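Local coordinates for protein CrmK (Actinoalloteichus sp. WH1-2216-6, PDB 5I1V) that is a flavin-dependent oxidase with covalently bound FAD that takes part in recycling a shunt product during caerulomycin biosynthesis, at residues 29-33 and 75-79; 122-126 and 326-330; 247-253 and 298-302; 362-368 and 420-424. The contacts are given in a common frame with arbitrary orientation. Residue numbers count along the deposited sequence, not the author numbering.

Contacts 1 and 2 both involve the FAD-binding part of the chain. Contact 1 is the buried start of a parallel strand pair, with weak backbone hydrogen bonds and Tyr-33, Pro-31 and aliphatic side chains packed together. Contact 2 joins two loops at the flavin and meets the second subunit. Its centre lies about 11 Å from the centre of the chain, against about 24 Å for the other three; it is partly buried, those three mostly buried though peripheral. Contact 3 pairs two helices lying on the eight-stranded antiparallel sheet. Contact 4 sets a helix end and the turn after it against a second helix beside the same sheet. Both combine buried aromatic side chains with an arginine-glutamate salt bridge.

Contact 1: 29-33 and 75-79; sequences AQPEY and VDVIV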
# COMPACT_ATOMS: atom_id res chain seq x y z
N ALA A 29 8.11 15.09 -14.89
CA ALA A 29 9.26 16.00 -14.76
C ALA A 29 10.34 15.75 -15.80
O ALA A 29 10.56 14.62 -16.25
CB ALA A 29 9.85 15.83 -13.37
N GLN A 30 11.13 16.77 -16.11
CA GLN A 30 12.30 16.58 -16.95
C GLN A 30 13.51 17.39 -16.49
O GLN A 30 14.02 18.24 -17.22
CB GLN A 30 11.98 16.80 -18.45
CG GLN A 30 11.10 17.95 -18.72
CD GLN A 30 10.67 17.98 -20.19
OE1 GLN A 30 11.40 17.49 -21.08
NE2 GLN A 30 9.48 18.54 -20.44
N PRO A 31 14.00 17.11 -15.29
CA PRO A 31 15.19 17.84 -14.86
C PRO A 31 16.48 17.39 -15.57
O PRO A 31 16.56 16.31 -16.18
CB PRO A 31 15.24 17.51 -13.36
CG PRO A 31 14.79 16.10 -13.36
CD PRO A 31 13.59 16.14 -14.27
N GLU A 32 17.51 18.21 -15.45
CA GLU A 32 18.87 17.83 -15.74
C GLU A 32 19.24 16.54 -15.03
O GLU A 32 19.89 15.64 -15.59
CB GLU A 32 19.80 18.92 -15.22
CG GLU A 32 21.01 19.18 -16.07
CD GLU A 32 21.98 20.13 -15.38
OE1 GLU A 32 23.16 19.73 -15.29
OE2 GLU A 32 21.56 21.22 -14.91
N TYR A 33 18.88 16.47 -13.74
CA TYR A 33 19.09 15.29 -12.99
C TYR A 33 18.17 15.27 -11.78
O TYR A 33 17.68 16.31 -11.33
CB TYR A 33 20.58 15.15 -12.57
CG TYR A 33 21.16 16.27 -11.79
CD1 TYR A 33 21.12 16.29 -10.42
CD2 TYR A 33 21.77 17.32 -12.43
CE1 TYR A 33 21.70 17.32 -9.70
CE2 TYR A 33 22.30 18.37 -11.74
CZ TYR A 33 22.27 18.37 -10.36
OH TYR A 33 22.80 19.44 -9.67
N VAL A 75 12.05 23.05 -14.27
CA VAL A 75 12.87 22.69 -13.12
C VAL A 75 14.10 21.91 -13.57
O VAL A 75 13.99 20.92 -14.29
CB VAL A 75 12.09 21.87 -12.10
CG1 VAL A 75 13.01 21.37 -10.98
CG2 VAL A 75 10.96 22.71 -11.52
N ASP A 76 15.27 22.32 -13.08
CA ASP A 76 16.53 21.79 -13.52
C ASP A 76 17.02 20.64 -12.63
O ASP A 76 17.73 19.76 -13.11
CB ASP A 76 17.61 22.86 -13.52
CG ASP A 76 17.28 24.04 -14.41
OD1 ASP A 76 16.80 23.80 -15.55
OD2 ASP A 76 17.50 25.21 -13.94
N VAL A 77 16.70 20.69 -11.32
CA VAL A 77 17.14 19.70 -10.39
C VAL A 77 16.02 19.40 -9.46
O VAL A 77 15.43 20.30 -8.87
CB VAL A 77 18.33 20.19 -9.52
CG1 VAL A 77 18.78 19.10 -8.54
CG2 VAL A 77 19.44 20.67 -10.39
N ILE A 78 15.70 18.12 -9.33
CA ILE A 78 14.75 17.66 -8.33
C ILE A 78 15.47 16.83 -7.29
O ILE A 78 16.16 15.87 -7.63
CB ILE A 78 13.63 16.86 -8.99
CG1 ILE A 78 12.83 17.76 -9.87
CG2 ILE A 78 12.77 16.17 -7.91
CD1 ILE A 78 11.78 17.01 -10.70
N VAL A 79 15.41 17.26 -6.03
CA VAL A 79 15.99 16.53 -4.92
C VAL A 79 14.90 15.59 -4.38
O VAL A 79 13.87 16.07 -3.86
CB VAL A 79 16.44 17.49 -3.80
CG1 VAL A 79 16.95 16.71 -2.62
CG2 VAL A 79 17.53 18.43 -4.28
O HOH W 1 11.42 19.32 -14.84
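Pro-31 is the bump at the middle of this contact. Its CA comes 4.4 Å from the CA of Asp-76, and its ring rests on the backbone opposite, with CB 3.4 Å from Asp-76 O. Pro-31 CA also makes a C-H...O contact of 3.4 Å with Val-75 O. The tip of Ile-78 fills the hollow beside Ala-29. Its CD1 is 3.5 Å from Ala-29 CB and 4.1 Å from Pro-31 CD. The pairing starts a parallel strand pair, 33-36 beside 77-80, in the small mixed sheet of the FAD-binding domain. Tyr-33 and Val-77 form the parallel bridge, CA to CA 5.5 Å. Two weak hydrogen bonds join the backbones: Glu-32 N to Asp-76 O at 2.8 Å and Ile-78 N to Tyr-33 O at 3.3 Å. The Tyr-33 and Val-77 side chains share one face of the sheet. Val-77 CG2 sits over the Tyr-33 ring, 4.1 Å from its centroid, a CH-pi contact. Where the backbones part, a water fills the gap, accepting a hydrogen bond from Gln-30 N at 2.9 Å and donating one to Val-75 O at 3.1 Å. The carboxylate of Glu-32 pairs with Lys-55, and that of Asp-76 accepts from Arg-56 N.

Contact 2: 122-126 and 326-330; sequences GFCMG and LAIPD. With FAD (flavin-adenine dinucleotide), chain E.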
# COMPACT_ATOMS: atom_id res chain seq x y z
N GLY A 122 -3.19 12.33 7.64
CA GLY A 122 -4.22 11.94 6.68
C GLY A 122 -4.39 10.45 6.47
O GLY A 122 -3.64 9.63 7.02
N PHE A 123 -5.36 10.14 5.61
CA PHE A 123 -5.72 8.79 5.30
C PHE A 123 -5.15 8.30 3.96
O PHE A 123 -5.69 7.37 3.38
CB PHE A 123 -7.26 8.59 5.36
CG PHE A 123 -8.07 9.49 4.42
CD1 PHE A 123 -8.26 9.15 3.08
CD2 PHE A 123 -8.72 10.62 4.90
CE1 PHE A 123 -9.03 9.95 2.24
CE2 PHE A 123 -9.48 11.44 4.06
CZ PHE A 123 -9.64 11.09 2.73
N CYS A 124 -4.07 8.90 3.44
CA CYS A 124 -3.51 8.30 2.23
C CYS A 124 -2.08 7.78 2.42
O CYS A 124 -1.22 8.48 2.93
CB CYS A 124 -3.63 9.25 1.04
SG CYS A 124 -5.32 9.85 0.62
N MET A 125 -1.86 6.54 1.96
CA MET A 125 -0.73 5.73 2.39
C MET A 125 0.62 6.23 1.95
O MET A 125 1.57 6.19 2.74
CB MET A 125 -0.89 4.30 1.85
CG MET A 125 -1.93 3.52 2.62
SD MET A 125 -1.50 3.34 4.37
CE MET A 125 -0.01 2.33 4.15
N GLY A 126 0.67 6.75 0.72
CA GLY A 126 1.91 7.16 0.12
C GLY A 126 2.29 8.64 0.29
O GLY A 126 3.27 9.08 -0.28
N LEU A 326 -9.93 2.33 5.52
CA LEU A 326 -10.32 3.56 4.85
C LEU A 326 -9.20 4.25 4.04
O LEU A 326 -9.49 5.11 3.22
CB LEU A 326 -10.91 4.52 5.89
CG LEU A 326 -11.06 6.03 5.68
CD1 LEU A 326 -12.01 6.57 6.72
CD2 LEU A 326 -9.76 6.80 5.86
N ALA A 327 -7.95 3.86 4.26
CA ALA A 327 -6.82 4.46 3.58
C ALA A 327 -6.85 4.21 2.09
O ALA A 327 -7.37 3.19 1.64
CB ALA A 327 -5.52 3.92 4.12
N ILE A 328 -6.26 5.14 1.35
CA ILE A 328 -6.09 5.01 -0.09
C ILE A 328 -4.75 4.34 -0.42
O ILE A 328 -3.65 4.80 0.02
CB ILE A 328 -6.31 6.37 -0.83
CG1 ILE A 328 -7.81 6.66 -0.92
CG2 ILE A 328 -5.74 6.34 -2.24
CD1 ILE A 328 -8.32 7.45 0.24
N PRO A 329 -4.81 3.25 -1.17
CA PRO A 329 -3.62 2.50 -1.52
C PRO A 329 -2.66 3.30 -2.37
O PRO A 329 -3.07 4.10 -3.22
CB PRO A 329 -4.14 1.33 -2.36
CG PRO A 329 -5.62 1.32 -2.22
CD PRO A 329 -6.07 2.63 -1.67
N ASP A 330 -1.39 2.99 -2.18
CA ASP A 330 -0.29 3.57 -2.94
C ASP A 330 0.08 2.71 -4.17
O ASP A 330 0.98 3.05 -4.91
CB ASP A 330 0.94 3.74 -2.02
CG ASP A 330 1.36 2.43 -1.33
OD1 ASP A 330 0.48 1.58 -1.01
OD2 ASP A 330 2.57 2.27 -1.09
PA FAD E . 5.28 16.18 -2.96
O1A FAD E . 4.60 16.15 -4.30
O2A FAD E . 6.59 15.46 -2.88
O5B FAD E . 5.45 17.67 -2.48
C5B FAD E . 4.35 18.54 -2.25
C4B FAD E . 4.85 19.99 -2.22
O4B FAD E . 5.66 20.12 -1.03
C3B FAD E . 5.76 20.45 -3.34
O3B FAD E . 5.64 21.85 -3.46
C2B FAD E . 7.13 20.11 -2.85
O2B FAD E . 8.25 20.70 -3.53
C1B FAD E . 7.00 20.42 -1.35
N9A FAD E . 7.86 19.53 -0.53
C8A FAD E . 7.93 18.16 -0.51
N7A FAD E . 8.94 17.76 0.32
C5A FAD E . 9.46 18.86 0.82
C6A FAD E . 10.52 19.10 1.77
N6A FAD E . 11.11 18.03 2.29
N1A FAD E . 10.82 20.37 2.05
C2A FAD E . 10.20 21.41 1.46
N3A FAD E . 9.15 21.28 0.60
C4A FAD E . 8.83 20.01 0.24
N1 FAD E . -3.69 15.77 3.01
C2 FAD E . -4.30 15.76 4.21
O2 FAD E . -4.14 16.70 5.00
N3 FAD E . -5.09 14.75 4.63
C4 FAD E . -5.39 13.69 3.89
O4 FAD E . -6.10 12.76 4.34
C4X FAD E . -4.77 13.59 2.57
N5 FAD E . -5.03 12.53 1.76
C5X FAD E . -4.36 12.44 0.60
C6 FAD E . -4.48 11.28 -0.17
C7 FAD E . -3.83 11.11 -1.40
C7M FAD E . -4.01 9.81 -2.18
C8 FAD E . -2.97 12.23 -1.85
C8M FAD E . -2.24 12.16 -3.16
C9 FAD E . -2.84 13.40 -1.10
C9A FAD E . -3.50 13.55 0.12
N10 FAD E . -3.37 14.70 0.90
C10 FAD E . -3.95 14.73 2.16
C1' FAD E . -2.74 15.92 0.39
C2' FAD E . -1.30 15.97 0.77
O2' FAD E . -1.20 16.42 2.10
C3' FAD E . -0.50 16.83 -0.15
O3' FAD E . -0.63 16.31 -1.51
C4' FAD E . 0.98 16.91 0.29
O4' FAD E . 1.50 18.16 -0.17
C5' FAD E . 1.77 15.74 -0.27
O5' FAD E . 3.10 15.82 0.24
P FAD E . 4.18 14.92 -0.50
O1P FAD E . 3.68 13.53 -0.66
O2P FAD E . 5.52 15.14 0.12
O3P FAD E . 4.17 15.60 -1.98
O HOH W 2 -1.61 6.74 -1.00
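This contact forms part of the wall of the flavin pocket and carries one of the two covalent links to FAD. Cys-124 SG is bonded to FAD C6 at 1.8 Å. Next to it, Phe-123 N donates a hydrogen bond of 3.0 Å to FAD O4, and that oxygen lies over one face of the Phe-123 ring. Gly-122 CA approaches FAD O4 to 3.1 Å; a CB here would clash with the flavin. The 326-330 loop runs alongside in nearly the same direction. Cys-124 and Ile-328 form a single backbone bridge, CA to CA 4.8 Å. Ile-328 N donates to Phe-123 O at 3.1 Å, and Met-125 N donates to Ile-328 O at 3.2 Å. A water extends the link: it accepts from Gly-126 N at 2.9 Å and donates to Ile-328 O at 3.0 Å. The tip of Ile-328 meets the Phe-123 ring at its edge, Ile-328 CD1 to Phe-123 CE1 3.3 Å, and the same CD1 lies 3.9 Å from Cys-124 SG. Met-125 CG packs on Ala-327 CB at 3.9 Å. Asp-330 OD2 forms a salt bridge with Arg-109 of the second subunit, so the loop also reaches the subunit interface. With His-64 as the other covalent site, the cysteine link completes the bicovalent flavin attachment known from berberine bridge enzyme-like oxidases.

Contact 3: 247-253 and 298-302; sequences FLDWQLR and FLAEL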
# COMPACT_ATOMS: atom_id res chain seq x y z
N PHE A 247 -27.05 15.35 6.12
CA PHE A 247 -25.65 15.16 6.52
C PHE A 247 -25.06 16.46 7.04
O PHE A 247 -24.54 16.51 8.13
CB PHE A 247 -24.83 14.68 5.32
CG PHE A 247 -23.40 14.34 5.67
CD1 PHE A 247 -23.09 13.10 6.20
CD2 PHE A 247 -22.38 15.24 5.45
CE1 PHE A 247 -21.77 12.77 6.52
CE2 PHE A 247 -21.05 14.93 5.78
CZ PHE A 247 -20.75 13.68 6.30
N LEU A 248 -25.19 17.53 6.26
CA LEU A 248 -24.62 18.82 6.65
C LEU A 248 -25.21 19.33 7.95
O LEU A 248 -24.47 19.80 8.83
CB LEU A 248 -24.77 19.85 5.54
CG LEU A 248 -24.13 19.50 4.21
CD1 LEU A 248 -24.43 20.56 3.17
CD2 LEU A 248 -22.64 19.29 4.33
N ASP A 249 -26.53 19.19 8.11
CA ASP A 249 -27.18 19.71 9.33
C ASP A 249 -26.69 18.97 10.53
O ASP A 249 -26.39 19.58 11.55
CB ASP A 249 -28.72 19.56 9.30
CG ASP A 249 -29.38 20.43 8.25
OD1 ASP A 249 -28.76 21.45 7.84
OD2 ASP A 249 -30.51 20.09 7.80
N TRP A 250 -26.64 17.65 10.43
CA TRP A 250 -26.16 16.86 11.55
C TRP A 250 -24.69 17.24 11.86
O TRP A 250 -24.35 17.42 13.01
CB TRP A 250 -26.29 15.34 11.30
CG TRP A 250 -25.98 14.51 12.47
CD1 TRP A 250 -26.87 14.00 13.39
CD2 TRP A 250 -24.67 14.14 12.94
NE1 TRP A 250 -26.18 13.31 14.38
CE2 TRP A 250 -24.84 13.39 14.12
CE3 TRP A 250 -23.38 14.34 12.46
CZ2 TRP A 250 -23.75 12.85 14.84
CZ3 TRP A 250 -22.30 13.82 13.19
CH2 TRP A 250 -22.49 13.08 14.34
N GLN A 251 -23.85 17.37 10.84
CA GLN A 251 -22.43 17.69 11.09
C GLN A 251 -22.28 19.07 11.73
O GLN A 251 -21.48 19.26 12.67
CB GLN A 251 -21.62 17.63 9.81
CG GLN A 251 -21.52 16.26 9.18
CD GLN A 251 -20.79 15.25 10.07
OE1 GLN A 251 -20.04 15.62 11.00
NE2 GLN A 251 -20.97 13.96 9.76
N LEU A 252 -23.06 20.05 11.27
CA LEU A 252 -22.98 21.39 11.82
C LEU A 252 -23.58 21.57 13.21
O LEU A 252 -23.28 22.54 13.89
CB LEU A 252 -23.53 22.42 10.86
CG LEU A 252 -22.73 22.52 9.56
CD1 LEU A 252 -23.65 23.06 8.47
CD2 LEU A 252 -21.47 23.35 9.70
N ARG A 253 -24.36 20.60 13.66
CA ARG A 253 -24.78 20.53 15.06
C ARG A 253 -23.80 19.77 15.92
O ARG A 253 -23.94 19.77 17.13
CB ARG A 253 -26.15 19.85 15.19
CG ARG A 253 -27.30 20.78 14.89
CD ARG A 253 -28.55 20.04 14.42
NE ARG A 253 -28.63 18.70 14.99
CZ ARG A 253 -29.03 17.61 14.32
NH1 ARG A 253 -29.41 17.67 13.05
NH2 ARG A 253 -29.03 16.44 14.95
N PHE A 298 -27.30 8.59 14.22
CA PHE A 298 -26.76 9.33 13.10
C PHE A 298 -27.28 8.75 11.78
O PHE A 298 -27.80 9.48 10.96
CB PHE A 298 -25.21 9.34 13.18
CG PHE A 298 -24.54 9.77 11.91
CD1 PHE A 298 -24.67 11.06 11.48
CD2 PHE A 298 -23.74 8.88 11.17
CE1 PHE A 298 -24.05 11.48 10.29
CE2 PHE A 298 -23.11 9.29 10.01
CZ PHE A 298 -23.27 10.59 9.57
N LEU A 299 -27.19 7.43 11.62
CA LEU A 299 -27.63 6.79 10.39
C LEU A 299 -29.15 7.02 10.14
O LEU A 299 -29.56 7.23 9.01
CB LEU A 299 -27.30 5.30 10.42
CG LEU A 299 -25.81 4.93 10.43
CD1 LEU A 299 -25.68 3.43 10.60
CD2 LEU A 299 -25.10 5.39 9.16
N ALA A 300 -29.95 7.04 11.19
CA ALA A 300 -31.39 7.35 11.06
C ALA A 300 -31.64 8.78 10.59
O ALA A 300 -32.51 9.01 9.73
CB ALA A 300 -32.13 7.09 12.37
N GLU A 301 -30.90 9.75 11.11
CA GLU A 301 -31.11 11.14 10.68
C GLU A 301 -30.82 11.34 9.21
O GLU A 301 -31.52 12.09 8.51
CB GLU A 301 -30.26 12.15 11.45
CG GLU A 301 -30.70 12.41 12.87
CD GLU A 301 -30.50 13.85 13.33
OE1 GLU A 301 -30.32 14.78 12.49
OE2 GLU A 301 -30.53 14.06 14.56
N LEU A 302 -29.78 10.68 8.71
CA LEU A 302 -29.46 10.78 7.29
C LEU A 302 -30.61 10.40 6.42
O LEU A 302 -30.78 10.97 5.35
CB LEU A 302 -28.32 9.85 6.90
CG LEU A 302 -26.94 10.29 7.35
CD1 LEU A 302 -25.91 9.44 6.60
CD2 LEU A 302 -26.71 11.75 7.08
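The charged pair at the edge of this contact is Arg-253 with Glu-301. Arg-253 NH2 donates to Glu-301 OE2 at 2.8 Å, and Arg-253 NH1 donates to Glu-301 OE1 at 3.1 Å. A weak third bond runs from NH2 of Arg-253 to OE1 of Glu-301 at 3.2 Å. Both carboxylate oxygens are thus satisfied in a two-pronged salt bridge. The same carboxylate lies at the edge of the Trp-250 ring, its CD 3.6 Å from Trp-250 CD1. Helices 237-253 and 291-303 lie side by side on the large antiparallel sheet, covering strands 265-271 and 277-285. The axes of the two short segments approach to 9.9 Å, their N-to-C directions 140° apart, so they run roughly antiparallel. Between them, Phe-298 points its edge at the face of Trp-250, centroids 4.5 Å apart and planes at 56°. Leu-302 CD2 reaches Phe-247 CB at 3.9 Å. Gln-251 N donates to Phe-247 O at 2.9 Å within its helix. Trp-250 O accepts from the Asn-254 side chain, and Leu-302 O from that of Asn-246.

Contact 4: 362-368 and 420-424; sequences HLSRADY and WIREI
Residues 362-364 are the last part of helix 353-364. The chain then leaves the helix and makes a type I beta turn from Arg-365 to Tyr-368. Residues 420-424 are helical throughout, within helix 414-428. The two helices come together where His-362 CA is 5.9 Å from Ile-424 CA. This is helix-to-helix packing beside the large antiparallel sheet, where Trp-420 and Tyr-368 both touch Val-406 of strand 400-408. Trp-420 is the central side chain, with chi1 t and chi2 near 86°. Its NE1 donates to His-362 O at 2.9 Å, at the open C-terminal end of the first helix. Tyr-368, chi1 t, lies on the indole as an offset stack: its ring centroid is 3.9 Å from that of the five-membered ring, planes at 5°. Tyr-368 OH is hydrogen-bonded to His-417. Leu-363 CD2 meets the indole edge at Trp-420 CZ2, 3.9 Å. His-362 takes chi1 m, so that Ile-424 CA sits over its ring, 3.9 Å from the centroid; His-362 NE2 is hydrogen-bonded to Asp-427. The poorly ordered Arg-365 joins a salt-bridge network: NE to Asp-367 OD1 at 3.1 Å, and NH1 weakly to OE1 of Glu-423 (chi1 m) at 3.4 Å. Its guanidinium face lies against the indole edge, Arg-365 NH2 3.6 Å from Trp-420 CD1. One water lies 2.7 Å from His-362 ND1 and donates to Trp-420 O at 2.9 Å.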
# COMPACT_ATOMS: atom_id res chain seq x y z
N HIS A 362 -24.57 18.30 -12.39
CA HIS A 362 -23.28 17.80 -12.87
C HIS A 362 -23.02 16.35 -12.46
O HIS A 362 -22.43 15.58 -13.21
CB HIS A 362 -22.17 18.73 -12.38
CG HIS A 362 -22.25 20.10 -12.94
ND1 HIS A 362 -21.83 20.40 -14.23
CD2 HIS A 362 -22.74 21.25 -12.43
CE1 HIS A 362 -22.04 21.69 -14.47
NE2 HIS A 362 -22.59 22.23 -13.39
N LEU A 363 -23.44 15.96 -11.25
CA LEU A 363 -23.29 14.55 -10.82
C LEU A 363 -24.20 13.54 -11.53
O LEU A 363 -23.84 12.37 -11.63
CB LEU A 363 -23.50 14.42 -9.31
CG LEU A 363 -22.47 15.16 -8.43
CD1 LEU A 363 -23.00 15.26 -7.00
CD2 LEU A 363 -21.12 14.45 -8.47
N SER A 364 -25.38 13.95 -12.02
CA SER A 364 -26.17 13.01 -12.87
C SER A 364 -26.00 13.17 -14.39
O SER A 364 -26.48 12.32 -15.14
CB SER A 364 -27.66 13.08 -12.54
OG SER A 364 -28.12 14.38 -12.68
N ARG A 365 -25.36 14.26 -14.84
CA ARG A 365 -25.15 14.54 -16.27
C ARG A 365 -24.82 13.22 -16.99
O ARG A 365 -23.79 12.60 -16.72
CB ARG A 365 -23.99 15.55 -16.44
CG ARG A 365 -24.26 16.68 -17.43
CD ARG A 365 -23.24 17.83 -17.29
NE ARG A 365 -21.91 17.50 -17.82
CZ ARG A 365 -20.84 18.29 -17.77
NH1 ARG A 365 -20.91 19.50 -17.20
NH2 ARG A 365 -19.68 17.90 -18.28
N ALA A 366 -25.69 12.76 -17.88
CA ALA A 366 -25.42 11.50 -18.61
C ALA A 366 -24.46 11.63 -19.79
O ALA A 366 -23.96 10.65 -20.29
CB ALA A 366 -26.73 10.86 -19.05
N ASP A 367 -24.17 12.85 -20.23
CA ASP A 367 -23.19 13.04 -21.31
C ASP A 367 -21.72 12.95 -20.80
O ASP A 367 -20.78 13.24 -21.53
CB ASP A 367 -23.43 14.38 -22.03
CG ASP A 367 -23.19 15.62 -21.12
OD1 ASP A 367 -22.74 15.45 -19.97
OD2 ASP A 367 -23.44 16.77 -21.56
N TYR A 368 -21.54 12.55 -19.55
CA TYR A 368 -20.20 12.43 -18.96
C TYR A 368 -20.07 11.03 -18.41
O TYR A 368 -21.05 10.43 -17.99
CB TYR A 368 -20.03 13.48 -17.86
CG TYR A 368 -18.69 13.44 -17.15
CD1 TYR A 368 -17.53 13.85 -17.80
CD2 TYR A 368 -18.59 13.02 -15.83
CE1 TYR A 368 -16.29 13.81 -17.16
CE2 TYR A 368 -17.36 12.99 -15.17
CZ TYR A 368 -16.21 13.39 -15.84
OH TYR A 368 -14.96 13.38 -15.21
N TRP A 420 -15.29 18.98 -16.67
CA TRP A 420 -16.34 18.56 -15.72
C TRP A 420 -16.12 19.09 -14.28
O TRP A 420 -17.03 19.66 -13.67
CB TRP A 420 -16.47 17.03 -15.68
CG TRP A 420 -17.57 16.58 -14.76
CD1 TRP A 420 -18.91 16.46 -15.07
CD2 TRP A 420 -17.46 16.28 -13.36
NE1 TRP A 420 -19.63 16.08 -13.94
CE2 TRP A 420 -18.76 15.96 -12.89
CE3 TRP A 420 -16.38 16.22 -12.45
CZ2 TRP A 420 -19.00 15.60 -11.57
CZ3 TRP A 420 -16.64 15.89 -11.13
CH2 TRP A 420 -17.93 15.57 -10.71
N ILE A 421 -14.89 18.95 -13.78
CA ILE A 421 -14.59 19.37 -12.41
C ILE A 421 -14.57 20.89 -12.30
O ILE A 421 -14.99 21.44 -11.29
CB ILE A 421 -13.28 18.73 -11.87
CG1 ILE A 421 -13.19 18.96 -10.37
CG2 ILE A 421 -12.02 19.22 -12.61
CD1 ILE A 421 -12.10 18.12 -9.69
N ARG A 422 -14.13 21.60 -13.35
CA ARG A 422 -14.13 23.04 -13.31
C ARG A 422 -15.53 23.63 -13.26
O ARG A 422 -15.79 24.60 -12.54
CB ARG A 422 -13.37 23.60 -14.47
CG ARG A 422 -11.87 23.53 -14.25
CD ARG A 422 -11.14 23.69 -15.56
NE ARG A 422 -9.72 23.74 -15.32
CZ ARG A 422 -8.81 23.63 -16.27
NH1 ARG A 422 -9.18 23.48 -17.54
NH2 ARG A 422 -7.54 23.69 -15.94
N GLU A 423 -16.42 23.03 -14.05
CA GLU A 423 -17.79 23.52 -14.16
C GLU A 423 -18.62 23.21 -12.92
O GLU A 423 -19.33 24.09 -12.42
CB GLU A 423 -18.43 22.98 -15.44
CG GLU A 423 -17.84 23.69 -16.66
CD GLU A 423 -18.53 23.38 -17.99
OE1 GLU A 423 -19.33 22.41 -18.07
OE2 GLU A 423 -18.22 24.10 -18.98
N ILE A 424 -18.49 21.99 -12.37
CA ILE A 424 -19.23 21.69 -11.14
C ILE A 424 -18.82 22.62 -10.01
O ILE A 424 -19.68 23.09 -9.27
CB ILE A 424 -19.16 20.22 -10.69
CG1 ILE A 424 -20.07 20.01 -9.47
CG2 ILE A 424 -17.72 19.76 -10.38
CD1 ILE A 424 -20.25 18.54 -9.11
O HOH W 3 -19.48 19.59 -15.19